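Methyltransferase-like protein (Saccharopolyspora spinosa, PDB 4PNE) catalyses a [4+2] cycloaddition in spinosyn biosynthesis, on a fold like that of S-adenosylmethionine-dependent methyltransferases, and holds S-adenosyl-L-homocysteine in this crystal. Local coordinates at residues 91-102 and 115-123; 148-156 and 173-183. All blocks are in the same frame, centred on the assembly; numbering follows the deposited sequence.

Contact 1. Residues 91-102 and 115-123; sequences DGGVRLLDVGCG and AIQITGITV. With SAH (S-adenosyl-L-homocysteine), chain C.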
loop_
_atom_site.group_PDB
_atom_site.type_symbol
_atom_site.label_atom_id
_atom_site.label_comp_id
_atom_site.label_asym_id
_atom_site.label_seq_id
_atom_site.Cartn_x
_atom_site.Cartn_y
_atom_site.Cartn_z
ATOM N N ASP A 91 14.712 -11.257 -10.013
ATOM C CA ASP A 91 15.201 -12.612 -10.194
ATOM C C ASP A 91 14.450 -13.551 -9.269
ATOM O O ASP A 91 13.758 -13.091 -8.377
ATOM C CB ASP A 91 16.701 -12.662 -9.897
ATOM C CG ASP A 91 17.415 -13.746 -10.661
ATOM O OD1 ASP A 91 16.756 -14.717 -11.121
ATOM O OD2 ASP A 91 18.648 -13.601 -10.817
ATOM N N GLY A 92 14.583 -14.859 -9.477
ATOM C CA GLY A 92 14.149 -15.812 -8.474
ATOM C C GLY A 92 15.137 -15.789 -7.315
ATOM O O GLY A 92 16.278 -15.369 -7.466
ATOM N N GLY A 93 14.720 -16.271 -6.152
ATOM C CA GLY A 93 15.638 -16.512 -5.054
ATOM C C GLY A 93 16.031 -15.297 -4.251
ATOM O O GLY A 93 17.026 -15.314 -3.536
ATOM N N VAL A 94 15.230 -14.242 -4.373
ATOM C CA VAL A 94 15.453 -13.012 -3.612
ATOM C C VAL A 94 14.524 -12.973 -2.407
ATOM O O VAL A 94 13.556 -13.749 -2.327
ATOM C CB VAL A 94 15.212 -11.771 -4.472
ATOM C CG1 VAL A 94 16.203 -11.695 -5.636
ATOM C CG2 VAL A 94 13.801 -11.749 -5.020
ATOM N N ARG A 95 14.853 -12.093 -1.463
ATOM C CA ARG A 95 14.064 -11.859 -0.271
ATOM C C ARG A 95 13.496 -10.457 -0.396
ATOM O O ARG A 95 14.239 -9.523 -0.671
ATOM C CB ARG A 95 14.897 -12.003 1.017
ATOM C CG ARG A 95 14.031 -12.204 2.245
ATOM C CD ARG A 95 14.828 -12.272 3.529
ATOM N NE ARG A 95 13.922 -12.216 4.664
ATOM C CZ ARG A 95 14.305 -11.963 5.915
ATOM N NH1 ARG A 95 13.399 -11.911 6.882
ATOM N NH2 ARG A 95 15.589 -11.755 6.190
ATOM N N LEU A 96 12.186 -10.324 -0.209
ATOM C CA LEU A 96 11.458 -9.083 -0.395
ATOM C C LEU A 96 10.685 -8.706 0.879
ATOM O O LEU A 96 10.009 -9.573 1.451
ATOM C CB LEU A 96 10.499 -9.229 -1.582
ATOM C CG LEU A 96 9.824 -7.949 -2.046
ATOM C CD1 LEU A 96 9.718 -7.928 -3.558
ATOM C CD2 LEU A 96 8.479 -7.866 -1.409
ATOM N N LEU A 97 10.801 -7.458 1.339
ATOM C CA LEU A 97 10.009 -6.959 2.463
ATOM C C LEU A 97 8.794 -6.190 1.939
ATOM O O LEU A 97 8.957 -5.178 1.263
ATOM C CB LEU A 97 10.858 -6.052 3.356
ATOM C CG LEU A 97 10.223 -5.438 4.598
ATOM C CD1 LEU A 97 9.884 -6.504 5.588
ATOM C CD2 LEU A 97 11.132 -4.367 5.177
ATOM N N ASP A 98 7.603 -6.674 2.251
ATOM C CA ASP A 98 6.338 -6.041 1.892
ATOM C C ASP A 98 5.888 -5.162 3.084
ATOM O O ASP A 98 5.354 -5.641 4.078
ATOM C CB ASP A 98 5.328 -7.167 1.498
ATOM C CG ASP A 98 3.981 -6.642 1.027
ATOM O OD1 ASP A 98 3.837 -5.429 0.843
ATOM O OD2 ASP A 98 3.066 -7.485 0.856
ATOM N N VAL A 99 6.166 -3.877 2.986
ATOM C CA VAL A 99 6.010 -2.927 4.075
ATOM C C VAL A 99 4.568 -2.443 4.093
ATOM O O VAL A 99 4.157 -1.701 3.217
ATOM C CB VAL A 99 6.936 -1.748 3.920
ATOM C CG1 VAL A 99 6.707 -0.749 5.077
ATOM C CG2 VAL A 99 8.366 -2.216 3.897
ATOM N N GLY A 100 3.784 -2.921 5.037
ATOM C CA GLY A 100 2.367 -2.619 5.048
ATOM C C GLY A 100 1.600 -3.522 4.103
ATOM O O GLY A 100 1.036 -3.064 3.121
ATOM N N CYS A 101 1.533 -4.798 4.430
ATOM C CA CYS A 101 1.193 -5.809 3.458
ATOM C C CYS A 101 -0.319 -6.041 3.318
ATOM O O CYS A 101 -0.727 -6.880 2.510
ATOM C CB CYS A 101 1.898 -7.122 3.831
ATOM S SG CYS A 101 1.365 -7.811 5.462
ATOM N N GLY A 102 -1.134 -5.314 4.081
ATOM C CA GLY A 102 -2.580 -5.500 4.049
ATOM C C GLY A 102 -2.934 -6.940 4.413
ATOM O O GLY A 102 -2.307 -7.534 5.312
ATOM N N ALA A 115 9.476 -17.868 -7.354
ATOM C CA ALA A 115 10.138 -18.584 -6.279
ATOM C C ALA A 115 11.042 -17.637 -5.490
ATOM O O ALA A 115 12.281 -17.624 -5.644
ATOM C CB ALA A 115 10.920 -19.750 -6.813
ATOM N N ILE A 116 10.402 -16.825 -4.665
ATOM C CA ILE A 116 11.050 -15.853 -3.797
ATOM C C ILE A 116 10.516 -15.997 -2.400
ATOM O O ILE A 116 9.591 -16.772 -2.156
ATOM C CB ILE A 116 10.831 -14.398 -4.297
ATOM C CG1 ILE A 116 9.350 -13.994 -4.243
ATOM C CG2 ILE A 116 11.322 -14.267 -5.698
ATOM C CD1 ILE A 116 9.094 -12.565 -4.686
ATOM N N GLN A 117 11.121 -15.255 -1.475
ATOM C CA GLN A 117 10.681 -15.226 -0.093
ATOM C C GLN A 117 10.207 -13.814 0.239
ATOM O O GLN A 117 10.967 -12.850 0.115
ATOM C CB GLN A 117 11.793 -15.671 0.857
ATOM C CG GLN A 117 12.000 -17.191 0.916
ATOM C CD GLN A 117 12.913 -17.693 -0.190
ATOM O OE1 GLN A 117 14.126 -17.639 -0.070
ATOM N NE2 GLN A 117 12.327 -18.184 -1.277
ATOM N N ILE A 118 8.927 -13.691 0.591
ATOM C CA ILE A 118 8.341 -12.422 0.979
ATOM C C ILE A 118 8.059 -12.436 2.459
ATOM O O ILE A 118 7.412 -13.361 2.964
ATOM C CB ILE A 118 7.053 -12.139 0.228
ATOM C CG1 ILE A 118 7.278 -12.196 -1.280
ATOM C CG2 ILE A 118 6.548 -10.760 0.619
ATOM C CD1 ILE A 118 5.992 -12.033 -2.122
ATOM N N THR A 119 8.585 -11.425 3.132
ATOM C CA THR A 119 8.283 -11.100 4.513
ATOM C C THR A 119 7.276 -9.958 4.453
ATOM O O THR A 119 7.648 -8.867 4.088
ATOM C CB THR A 119 9.548 -10.675 5.289
ATOM O OG1 THR A 119 10.520 -11.752 5.272
ATOM C CG2 THR A 119 9.220 -10.300 6.728
ATOM N N GLY A 120 6.017 -10.186 4.834
ATOM C CA GLY A 120 4.999 -9.144 4.840
ATOM C C GLY A 120 4.770 -8.626 6.226
ATOM O O GLY A 120 4.555 -9.425 7.134
ATOM N N ILE A 121 4.822 -7.321 6.432
ATOM C CA ILE A 121 4.593 -6.741 7.734
ATOM C C ILE A 121 3.417 -5.772 7.726
ATOM O O ILE A 121 3.189 -5.059 6.755
ATOM C CB ILE A 121 5.831 -6.016 8.284
ATOM C CG1 ILE A 121 6.269 -4.863 7.378
ATOM C CG2 ILE A 121 6.976 -6.996 8.419
ATOM C CD1 ILE A 121 7.343 -3.957 8.007
ATOM N N THR A 122 2.651 -5.799 8.806
ATOM C CA THR A 122 1.543 -4.889 8.979
ATOM C C THR A 122 1.380 -4.602 10.466
ATOM O O THR A 122 1.862 -5.366 11.283
ATOM C CB THR A 122 0.253 -5.451 8.404
ATOM O OG1 THR A 122 -0.833 -4.580 8.767
ATOM C CG2 THR A 122 -0.012 -6.868 8.925
ATOM N N VAL A 123 0.700 -3.528 10.815
ATOM C CA VAL A 123 0.452 -3.227 12.232
ATOM C C VAL A 123 -0.916 -3.727 12.700
ATOM O O VAL A 123 -1.271 -3.567 13.863
ATOM C CB VAL A 123 0.590 -1.728 12.485
ATOM C CG1 VAL A 123 2.069 -1.356 12.429
ATOM C CG2 VAL A 123 -0.213 -0.892 11.462
HETATM N N SAH C . 0.190 -2.974 0.565
HETATM C CA SAH C . -1.141 -3.524 0.840
HETATM C CB SAH C . -1.940 -2.746 1.882
HETATM C CG SAH C . -1.975 -1.240 1.790
HETATM S SD SAH C . -3.116 -0.554 2.999
HETATM C C SAH C . -1.916 -3.614 -0.446
HETATM O O SAH C . -2.915 -4.308 -0.498
HETATM O OXT SAH C . -1.478 -3.058 -1.458
HETATM C "C5'" SAH C . -1.877 0.107 4.143
HETATM C "C4'" SAH C . -1.134 -0.961 4.931
HETATM O "O4'" SAH C . -0.041 -0.369 5.621
HETATM C "C3'" SAH C . -1.969 -1.643 6.001
HETATM O "O3'" SAH C . -1.709 -3.028 5.872
HETATM C "C2'" SAH C . -1.436 -1.069 7.303
HETATM O "O2'" SAH C . -1.587 -1.871 8.473
HETATM C "C1'" SAH C . 0.031 -0.847 6.939
HETATM N N9 SAH C . 0.709 0.092 7.852
HETATM C C8 SAH C . 0.339 1.326 8.281
HETATM N N7 SAH C . 1.257 1.798 9.155
HETATM C C5 SAH C . 2.208 0.855 9.295
HETATM C C6 SAH C . 3.355 0.782 10.058
HETATM N N6 SAH C . 3.731 1.780 10.844
HETATM N N1 SAH C . 4.137 -0.313 9.970
HETATM C C2 SAH C . 3.797 -1.370 9.152
HETATM N N3 SAH C . 2.639 -1.331 8.429
HETATM C C4 SAH C . 1.877 -0.216 8.482
#

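Contact 2. Residues 148-156 and 173-183; sequences CVDAMSLPY and MSEPDRAIREI. With SAH (S-adenosyl-L-homocysteine), chain C.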
loop_
_atom_site.group_PDB
_atom_site.type_symbol
_atom_site.label_atom_id
_atom_site.label_comp_id
_atom_site.label_asym_id
_atom_site.label_seq_id
_atom_site.Cartn_x
_atom_site.Cartn_y
_atom_site.Cartn_z
ATOM N N CYS A 148 3.382 -9.013 12.612
ATOM C CA CYS A 148 2.958 -7.730 13.131
ATOM C C CYS A 148 4.179 -6.940 13.551
ATOM O O CYS A 148 4.703 -7.136 14.646
ATOM C CB CYS A 148 2.019 -7.900 14.322
ATOM S SG CYS A 148 1.167 -6.380 14.789
ATOM N N VAL A 149 4.582 -6.029 12.673
ATOM C CA VAL A 149 5.830 -5.298 12.769
ATOM C C VAL A 149 5.571 -3.860 12.340
ATOM O O VAL A 149 4.898 -3.616 11.335
ATOM C CB VAL A 149 6.926 -5.934 11.875
ATOM C CG1 VAL A 149 8.165 -5.048 11.767
ATOM C CG2 VAL A 149 7.302 -7.301 12.377
ATOM N N ASP A 150 6.105 -2.919 13.114
ATOM C CA ASP A 150 6.060 -1.494 12.813
ATOM C C ASP A 150 7.233 -1.099 11.915
ATOM O O ASP A 150 8.380 -1.232 12.301
ATOM C CB ASP A 150 6.109 -0.700 14.127
ATOM C CG ASP A 150 5.844 0.792 13.941
ATOM O OD1 ASP A 150 6.010 1.345 12.833
ATOM O OD2 ASP A 150 5.478 1.418 14.955
ATOM N N ALA A 151 6.949 -0.571 10.737
ATOM C CA ALA A 151 7.978 -0.239 9.769
ATOM C C ALA A 151 8.886 0.874 10.254
ATOM O O ALA A 151 9.969 1.035 9.722
ATOM C CB ALA A 151 7.329 0.141 8.422
ATOM N N MET A 152 8.460 1.628 11.263
ATOM C CA MET A 152 9.306 2.695 11.786
ATOM C C MET A 152 10.385 2.123 12.701
ATOM O O MET A 152 11.305 2.854 13.115
ATOM C CB MET A 152 8.465 3.746 12.501
ATOM C CG MET A 152 7.681 4.584 11.499
ATOM S SD MET A 152 6.560 5.788 12.198
ATOM C CE MET A 152 5.220 4.711 12.700
ATOM N N SER A 153 10.285 0.820 12.992
ATOM C CA SER A 153 11.309 0.124 13.773
ATOM C C SER A 153 11.412 -1.347 13.400
ATOM O O SER A 153 10.833 -2.206 14.045
ATOM C CB SER A 153 11.015 0.243 15.259
ATOM O OG SER A 153 12.099 -0.313 15.978
ATOM N N LEU A 154 12.225 -1.642 12.403
ATOM C CA LEU A 154 12.280 -2.976 11.845
ATOM C C LEU A 154 13.225 -3.852 12.645
ATOM O O LEU A 154 14.325 -3.407 12.975
ATOM C CB LEU A 154 12.738 -2.912 10.392
ATOM C CG LEU A 154 11.804 -2.181 9.431
ATOM C CD1 LEU A 154 12.482 -2.139 8.051
ATOM C CD2 LEU A 154 10.461 -2.848 9.343
ATOM N N PRO A 155 12.818 -5.107 12.914
ATOM C CA PRO A 155 13.673 -5.996 13.724
ATOM C C PRO A 155 14.841 -6.599 12.938
ATOM O O PRO A 155 15.702 -7.262 13.517
ATOM C CB PRO A 155 12.701 -7.085 14.162
ATOM C CG PRO A 155 11.712 -7.163 13.049
ATOM C CD PRO A 155 11.509 -5.727 12.628
ATOM N N TYR A 156 14.902 -6.328 11.643
ATOM C CA TYR A 156 15.799 -7.038 10.759
ATOM C C TYR A 156 17.188 -6.427 10.770
ATOM O O TYR A 156 17.339 -5.227 11.012
ATOM C CB TYR A 156 15.225 -7.032 9.340
ATOM C CG TYR A 156 13.775 -7.405 9.345
ATOM C CD1 TYR A 156 13.391 -8.677 9.690
ATOM C CD2 TYR A 156 12.796 -6.473 9.029
ATOM C CE1 TYR A 156 12.049 -9.027 9.735
ATOM C CE2 TYR A 156 11.469 -6.799 9.062
ATOM C CZ TYR A 156 11.097 -8.081 9.413
ATOM O OH TYR A 156 9.773 -8.420 9.451
ATOM N N MET A 173 1.897 6.371 8.007
ATOM C CA MET A 173 2.773 6.294 9.151
ATOM C C MET A 173 2.942 7.636 9.827
ATOM O O MET A 173 2.946 8.651 9.152
ATOM C CB MET A 173 4.103 5.734 8.711
ATOM C CG MET A 173 3.888 4.431 7.988
ATOM S SD MET A 173 5.423 3.649 7.588
ATOM C CE MET A 173 4.829 2.198 6.705
ATOM N N SER A 174 3.102 7.646 11.150
ATOM C CA SER A 174 3.198 8.918 11.858
ATOM C C SER A 174 4.460 9.646 11.428
ATOM O O SER A 174 4.452 10.855 11.274
ATOM C CB SER A 174 3.164 8.719 13.377
ATOM O OG SER A 174 4.224 7.907 13.841
ATOM N N GLU A 175 5.529 8.894 11.193
ATOM C CA GLU A 175 6.821 9.457 10.798
ATOM C C GLU A 175 7.355 8.704 9.581
ATOM O O GLU A 175 8.159 7.776 9.726
ATOM C CB GLU A 175 7.817 9.373 11.953
ATOM C CG GLU A 175 7.459 10.233 13.149
ATOM C CD GLU A 175 8.395 10.006 14.326
ATOM O OE1 GLU A 175 9.566 10.436 14.249
ATOM O OE2 GLU A 175 7.960 9.387 15.324
ATOM N N PRO A 176 6.884 9.082 8.381
ATOM C CA PRO A 176 7.246 8.315 7.178
ATOM C C PRO A 176 8.735 8.346 6.911
ATOM O O PRO A 176 9.258 7.401 6.351
ATOM C CB PRO A 176 6.506 9.026 6.050
ATOM C CG PRO A 176 5.452 9.833 6.688
ATOM C CD PRO A 176 5.858 10.103 8.116
ATOM N N ASP A 177 9.403 9.430 7.283
ATOM C CA ASP A 177 10.821 9.544 6.984
ATOM C C ASP A 177 11.595 8.513 7.759
ATOM O O ASP A 177 12.613 8.043 7.301
ATOM C CB ASP A 177 11.334 10.948 7.298
ATOM C CG ASP A 177 10.702 12.004 6.414
ATOM O OD1 ASP A 177 11.037 12.063 5.203
ATOM O OD2 ASP A 177 9.865 12.785 6.928
ATOM N N ARG A 178 11.122 8.213 8.959
ATOM C CA ARG A 178 11.726 7.215 9.817
ATOM C C ARG A 178 11.593 5.836 9.200
ATOM O O ARG A 178 12.539 5.079 9.168
ATOM C CB ARG A 178 11.063 7.218 11.184
ATOM C CG ARG A 178 11.652 6.250 12.164
ATOM C CD ARG A 178 10.976 6.384 13.517
ATOM N NE ARG A 178 11.112 7.730 14.063
ATOM C CZ ARG A 178 12.168 8.153 14.748
ATOM N NH1 ARG A 178 13.197 7.339 14.972
ATOM N NH2 ARG A 178 12.199 9.398 15.207
ATOM N N ALA A 179 10.406 5.519 8.697
ATOM C CA ALA A 179 10.212 4.245 8.008
ATOM C C ALA A 179 11.076 4.155 6.740
ATOM O O ALA A 179 11.634 3.103 6.398
ATOM C CB ALA A 179 8.768 4.064 7.661
ATOM N N ILE A 180 11.170 5.252 6.006
ATOM C CA ILE A 180 11.974 5.245 4.799
ATOM C C ILE A 180 13.455 4.945 5.118
ATOM O O ILE A 180 14.099 4.151 4.426
ATOM C CB ILE A 180 11.838 6.583 4.066
ATOM C CG1 ILE A 180 10.452 6.677 3.398
ATOM C CG2 ILE A 180 12.943 6.732 3.020
ATOM C CD1 ILE A 180 10.139 8.041 2.906
ATOM N N ARG A 181 13.996 5.564 6.164
ATOM C CA ARG A 181 15.362 5.278 6.574
ATOM C C ARG A 181 15.521 3.810 7.025
ATOM O O ARG A 181 16.564 3.210 6.789
ATOM C CB ARG A 181 15.802 6.231 7.683
ATOM C CG ARG A 181 15.914 7.649 7.189
ATOM C CD ARG A 181 16.626 8.565 8.169
ATOM N NE ARG A 181 15.907 8.670 9.432
ATOM C CZ ARG A 181 14.944 9.554 9.700
ATOM N NH1 ARG A 181 14.536 10.426 8.788
ATOM N NH2 ARG A 181 14.365 9.543 10.894
ATOM N N GLU A 182 14.503 3.231 7.644
ATOM C CA GLU A 182 14.591 1.836 8.058
ATOM C C GLU A 182 14.612 0.900 6.857
ATOM O O GLU A 182 15.360 -0.092 6.815
ATOM C CB GLU A 182 13.413 1.493 8.963
ATOM C CG GLU A 182 13.639 1.871 10.405
ATOM C CD GLU A 182 14.743 1.036 11.045
ATOM O OE1 GLU A 182 15.943 1.427 10.979
ATOM O OE2 GLU A 182 14.403 -0.043 11.585
ATOM N N ILE A 183 13.780 1.210 5.875
ATOM C CA ILE A 183 13.769 0.400 4.663
ATOM C C ILE A 183 15.144 0.459 3.997
ATOM O O ILE A 183 15.680 -0.572 3.554
ATOM C CB ILE A 183 12.654 0.833 3.661
ATOM C CG1 ILE A 183 11.280 0.576 4.258
ATOM C CG2 ILE A 183 12.782 0.042 2.372
ATOM C CD1 ILE A 183 10.159 1.262 3.544
HETATM N N SAH C . 0.190 -2.974 0.565
HETATM C CA SAH C . -1.141 -3.524 0.840
HETATM C CB SAH C . -1.940 -2.746 1.882
HETATM C CG SAH C . -1.975 -1.240 1.790
HETATM S SD SAH C . -3.116 -0.554 2.999
HETATM C C SAH C . -1.916 -3.614 -0.446
HETATM O O SAH C . -2.915 -4.308 -0.498
HETATM O OXT SAH C . -1.478 -3.058 -1.458
HETATM C "C5'" SAH C . -1.877 0.107 4.143
HETATM C "C4'" SAH C . -1.134 -0.961 4.931
HETATM O "O4'" SAH C . -0.041 -0.369 5.621
HETATM C "C3'" SAH C . -1.969 -1.643 6.001
HETATM O "O3'" SAH C . -1.709 -3.028 5.872
HETATM C "C2'" SAH C . -1.436 -1.069 7.303
HETATM O "O2'" SAH C . -1.587 -1.871 8.473
HETATM C "C1'" SAH C . 0.031 -0.847 6.939
HETATM N N9 SAH C . 0.709 0.092 7.852
HETATM C C8 SAH C . 0.339 1.326 8.281
HETATM N N7 SAH C . 1.257 1.798 9.155
HETATM C C5 SAH C . 2.208 0.855 9.295
HETATM C C6 SAH C . 3.355 0.782 10.058
HETATM N N6 SAH C . 3.731 1.780 10.844
HETATM N N1 SAH C . 4.137 -0.313 9.970
HETATM C C2 SAH C . 3.797 -1.370 9.152
HETATM N N3 SAH C . 2.639 -1.331 8.429
HETATM C C4 SAH C . 1.877 -0.216 8.482
#

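Contact 1. Residues 91-102 and 115-123
Strands 95-99 and 117-122 run parallel, their backbones bonding from Gln117 N on Val94 O to Ile121 N on Asp98 O (2.9 Å). They are the two strands of a beta-alpha-beta crossover through helix 105-113, in the Rossmann-like sheet of a class I methyltransferase fold. Past the regular pairing, Ile121 O takes Cys101 N at 2.9 Å, from above its carbonyl plane, and a weak bond from Gly100 N; both fall where the chain leaves the strand for the glycine-rich loop.

Apolar contact begins before the strands, where Val94 CG2 and Ile116 CG2 meet side by side at 3.6 Å, and continues on both faces of the sheet. On one, Leu96 CD2 and Ile118 CG2 lie alongside each other, and Ile118 CG2 also reaches Asp98 CB. On the other, Leu97 CD1 spans Thr119 CG2 and Ile121 CG2 (4.1 Å). Cys101 SG sits over the backbone at Gly120 C and against Thr122 CG2.

Polar side-chain contact is sparse. Arg95, extended from CG to NE, brings its guanidinium edge to Thr119 OG1; both bonds, from NH1 (3.3 Å) and NE, are weak.

The ligand is gripped where the strands end. Its amino N donates to Gly100 O at 2.7 Å, and Gly102 N donates to its O3' at 3.0 Å. With OG1 anti to the backbone N (chi1 172°), Thr122 accepts from ribose O2' at 2.8 Å. Val123 CG1 lies over the base at N1 and C6, with CG2 near C5 and ribose O2'. From these two segments, two main-chain groups and the Thr122 hydroxyl meet the amino group and ribose directly.

Contact 2. Residues 148-156 and 173-183
The adenine end of the S-adenosyl-L-homocysteine pocket is built here, where the loop after strand 144-148 packs on residues 173-183, which lead into and along helix 176-186. An Asx turn shapes the loop: Asp150 OD1 takes Met152 N from above its carboxylate plane and also accepts from adenine N6 at 3.1 Å. Ala151 N gives adenine N1 a nearly straight bond (2.9 Å, 172°), so neighbouring residues read both polar groups on that edge of the base.

Two methionines line the adenine. Met173, extended beyond CG, lies across a face of it, with CG near N6 and N7 and CE over C5; CE also touches Ala151 CB at 3.7 Å. Met152 bends at its last torsion (chi3 -77°), bringing CE to Ser174 OG and near adenine N6. Its SD accepts a weak bond from Glu175 N, the N-cap residue of the helix, and its CG rests on Ala179 CB.

Farther along the helix, Arg178 lays CG and CD against Met152 O and CB, while its guanidinium makes a salt bridge to Glu175 OE1. Glu182 slides past Leu154 in the opposite direction; its OE1 makes a salt bridge with Arg185, and its OE2 receives Leu154 N on the anti lone pair at 2.8 Å.

Contact 1 and contact 2, with centres about 15 Å apart, hold the same S-adenosyl-L-homocysteine. They share its adenine, which lies between Val123 CG1 of contact 1 on one face and Met173 CE of contact 2 on the other; contact 1 also takes the amino group and ribose. The two touch each other directly. Thr122 O and Val149 N, 3.1 Å apart, probably form a hydrogen bond that joins the end of strand 117-122 to the adenine loop. Val99 CG1 packs on Ala151 CB at 3.5 Å, beside the backbone N that bonds adenine N1. In addition, Tyr156 OH lies 3.3 Å from Ile121 CG2 and 3.4 Å from Thr119 CG2. His61 and Ile60 add further bonds to the ligand.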